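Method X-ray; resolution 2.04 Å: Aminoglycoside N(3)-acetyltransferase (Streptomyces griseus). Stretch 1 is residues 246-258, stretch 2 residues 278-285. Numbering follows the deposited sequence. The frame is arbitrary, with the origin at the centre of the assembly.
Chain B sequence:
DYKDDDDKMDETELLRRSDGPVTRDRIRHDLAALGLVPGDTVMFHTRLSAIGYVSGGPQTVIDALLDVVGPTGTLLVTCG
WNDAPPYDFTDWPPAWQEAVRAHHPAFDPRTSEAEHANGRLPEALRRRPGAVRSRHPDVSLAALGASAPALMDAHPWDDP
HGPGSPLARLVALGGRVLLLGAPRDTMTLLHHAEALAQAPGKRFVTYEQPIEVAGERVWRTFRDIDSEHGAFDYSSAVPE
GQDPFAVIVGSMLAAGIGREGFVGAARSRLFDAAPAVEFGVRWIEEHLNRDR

Stretch 1, residues 246-258: AVIVGSMLAAGIG
Stretch 2 (278-285) EFGVRWIE

Residues 246-254 end a helix; residues 278-285 lie within another. Their axes approach to 10.1 Å, with N-to-C directions 118° apart. CA atoms of Ile 248 and Gly 280 lie 6.5 Å apart, those of Met 252 and Phe 279 6.7 Å. Gly 256, at phi/psi 85/15, closes the first helix in a Schellman motif: its N bonds Leu 253 O (2.9 Å), and Ile 257 N bonds Met 252 O (3.1 Å). At Gly 256's backbone angles a CB would be jammed against the preceding carbonyl O, so glycine suits the turn.

The packing is chiefly apolar and centres on two aromatic rings, both chi1 t, with chi2 -85° for Phe 279 and 96° for Trp 283. Phe 279 lays one face over Met 252 CA, 3.8 Å from the ring centroid, a CH-pi contact. Beyond the helix end, apolar carbon meets this ring from the small Ala 255 (CB to Phe 279 CE2, 3.7 Å) and the longer Ile 257 (m, t; CD1 to Phe 279 CD2, 3.8 Å). Ile 248 (m, t) sets CG1 3.7 Å from the centroid of the six-membered ring of Trp 283, again over a face; its CG2 lies 4.1 Å from Gly 280 CA, where no side chain intervenes.

No direct hydrogen bond joins the stretches. Instead, a water donates to Ser 251 OG (3.1 Å) and accepts from Trp 283 NE1 (3.0 Å). Ser 251, chi1 m, donates from OG to Val 247 O (3.0 Å).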

# COMPACT_ATOMS: atom_id res chain seq x y z
N ALA B 246 -1.40 -19.91 17.60
CA ALA B 246 0.00 -20.07 17.96
C ALA B 246 0.22 -21.37 18.72
O ALA B 246 1.22 -22.06 18.52
CB ALA B 246 0.48 -18.87 18.78
N VAL B 247 -0.72 -21.72 19.60
CA VAL B 247 -0.61 -22.97 20.35
C VAL B 247 -0.77 -24.17 19.41
O VAL B 247 -0.00 -25.13 19.48
CB VAL B 247 -1.64 -22.99 21.50
CG1 VAL B 247 -1.59 -24.34 22.24
CG2 VAL B 247 -1.39 -21.84 22.43
N ILE B 248 -1.75 -24.12 18.51
CA ILE B 248 -1.97 -25.22 17.57
C ILE B 248 -0.73 -25.44 16.70
O ILE B 248 -0.26 -26.58 16.53
CB ILE B 248 -3.22 -24.95 16.71
CG1 ILE B 248 -4.47 -24.78 17.59
CG2 ILE B 248 -3.46 -26.08 15.71
CD1 ILE B 248 -5.74 -24.58 16.78
N VAL B 249 -0.18 -24.36 16.13
CA VAL B 249 0.98 -24.50 15.25
C VAL B 249 2.20 -24.98 16.03
O VAL B 249 3.01 -25.77 15.52
CB VAL B 249 1.27 -23.18 14.51
CG1 VAL B 249 2.59 -23.26 13.74
CG2 VAL B 249 0.13 -22.85 13.56
N GLY B 250 2.34 -24.52 17.28
CA GLY B 250 3.43 -25.01 18.10
C GLY B 250 3.33 -26.51 18.35
O GLY B 250 4.33 -27.23 18.28
N SER B 251 2.12 -27.00 18.64
CA SER B 251 1.92 -28.44 18.80
C SER B 251 2.13 -29.17 17.48
O SER B 251 2.67 -30.27 17.44
CB SER B 251 0.52 -28.75 19.32
OG SER B 251 0.21 -27.94 20.43
N MET B 252 1.64 -28.57 16.40
CA MET B 252 1.88 -29.10 15.06
C MET B 252 3.37 -29.34 14.84
O MET B 252 3.80 -30.44 14.47
CB MET B 252 1.33 -28.12 14.04
CG MET B 252 1.28 -28.60 12.63
SD MET B 252 0.62 -27.29 11.58
CE MET B 252 -1.03 -27.00 12.24
N LEU B 253 4.17 -28.30 15.07
CA LEU B 253 5.61 -28.38 14.86
C LEU B 253 6.23 -29.45 15.75
O LEU B 253 7.07 -30.23 15.30
CB LEU B 253 6.25 -27.03 15.12
CG LEU B 253 6.02 -26.00 14.02
CD1 LEU B 253 6.21 -24.57 14.59
CD2 LEU B 253 6.96 -26.27 12.85
N ALA B 254 5.81 -29.49 17.02
CA ALA B 254 6.37 -30.46 17.97
C ALA B 254 6.02 -31.88 17.58
O ALA B 254 6.78 -32.80 17.86
CB ALA B 254 5.87 -30.17 19.39
N ALA B 255 4.89 -32.09 16.92
CA ALA B 255 4.52 -33.39 16.39
C ALA B 255 5.24 -33.74 15.09
O ALA B 255 4.90 -34.76 14.48
CB ALA B 255 3.00 -33.44 16.15
N GLY B 256 6.17 -32.91 14.63
CA GLY B 256 6.92 -33.18 13.42
C GLY B 256 6.27 -32.75 12.12
O GLY B 256 6.71 -33.20 11.05
N ILE B 257 5.25 -31.91 12.16
CA ILE B 257 4.61 -31.40 10.95
C ILE B 257 5.15 -29.99 10.71
O ILE B 257 4.87 -29.07 11.50
CB ILE B 257 3.09 -31.40 11.07
CG1 ILE B 257 2.58 -32.84 11.18
CG2 ILE B 257 2.45 -30.72 9.90
CD1 ILE B 257 1.15 -32.94 11.66
N GLY B 258 5.89 -29.79 9.64
CA GLY B 258 6.44 -28.48 9.35
C GLY B 258 7.96 -28.47 9.53
O GLY B 258 8.52 -29.17 10.37
N GLU B 278 -5.47 -31.32 8.83
CA GLU B 278 -5.82 -32.54 9.56
C GLU B 278 -5.41 -32.45 11.03
O GLU B 278 -6.19 -32.78 11.92
CB GLU B 278 -5.16 -33.74 8.88
CG GLU B 278 -5.24 -35.04 9.63
CD GLU B 278 -4.58 -36.17 8.85
OE1 GLU B 278 -3.50 -35.93 8.26
OE2 GLU B 278 -5.15 -37.28 8.82
N PHE B 279 -4.20 -31.97 11.30
CA PHE B 279 -3.77 -31.82 12.68
C PHE B 279 -4.64 -30.80 13.41
O PHE B 279 -5.01 -31.00 14.57
CB PHE B 279 -2.30 -31.40 12.74
CG PHE B 279 -1.74 -31.32 14.14
CD1 PHE B 279 -1.90 -30.17 14.90
CD2 PHE B 279 -1.05 -32.41 14.69
CE1 PHE B 279 -1.38 -30.09 16.20
CE2 PHE B 279 -0.53 -32.34 15.98
CZ PHE B 279 -0.70 -31.18 16.74
N GLY B 280 -4.96 -29.69 12.75
CA GLY B 280 -5.67 -28.62 13.42
C GLY B 280 -7.07 -29.03 13.82
O GLY B 280 -7.53 -28.75 14.94
N VAL B 281 -7.78 -29.72 12.93
CA VAL B 281 -9.14 -30.11 13.26
C VAL B 281 -9.13 -31.14 14.38
O VAL B 281 -9.96 -31.08 15.29
CB VAL B 281 -9.87 -30.61 12.00
CG1 VAL B 281 -10.15 -29.46 11.07
CG2 VAL B 281 -9.04 -31.62 11.30
N ARG B 282 -8.18 -32.07 14.34
CA ARG B 282 -8.08 -33.05 15.42
C ARG B 282 -7.71 -32.38 16.74
O ARG B 282 -8.20 -32.76 17.80
CB ARG B 282 -7.07 -34.14 15.06
CG ARG B 282 -6.83 -35.14 16.18
CD ARG B 282 -6.23 -36.42 15.64
NE ARG B 282 -5.11 -36.09 14.77
CZ ARG B 282 -3.89 -35.80 15.20
NH1 ARG B 282 -3.60 -35.86 16.50
NH2 ARG B 282 -2.94 -35.48 14.33
N TRP B 283 -6.86 -31.36 16.68
CA TRP B 283 -6.55 -30.61 17.89
C TRP B 283 -7.81 -29.98 18.47
O TRP B 283 -8.08 -30.10 19.67
CB TRP B 283 -5.50 -29.54 17.57
CG TRP B 283 -4.94 -28.88 18.80
CD1 TRP B 283 -3.79 -29.20 19.46
CD2 TRP B 283 -5.52 -27.78 19.51
NE1 TRP B 283 -3.63 -28.37 20.55
CE2 TRP B 283 -4.67 -27.49 20.59
CE3 TRP B 283 -6.68 -27.00 19.33
CZ2 TRP B 283 -4.94 -26.46 21.50
CZ3 TRP B 283 -6.94 -25.98 20.22
CH2 TRP B 283 -6.07 -25.72 21.29
N ILE B 284 -8.60 -29.32 17.63
CA ILE B 284 -9.78 -28.61 18.11
C ILE B 284 -10.81 -29.58 18.64
O ILE B 284 -11.44 -29.35 19.68
CB ILE B 284 -10.36 -27.72 17.00
CG1 ILE B 284 -9.37 -26.61 16.65
CG2 ILE B 284 -11.72 -27.18 17.41
CD1 ILE B 284 -9.79 -25.79 15.45
N GLU B 285 -11.01 -30.70 17.94
CA GLU B 285 -12.04 -31.64 18.36
C GLU B 285 -11.64 -32.38 19.62
O GLU B 285 -12.50 -32.68 20.47
CB GLU B 285 -12.34 -32.60 17.22
CG GLU B 285 -13.04 -31.88 16.07
CD GLU B 285 -13.34 -32.79 14.90
OE1 GLU B 285 -12.73 -33.87 14.83
OE2 GLU B 285 -14.20 -32.41 14.06
O HOH W 1 -1.59 -29.20 22.61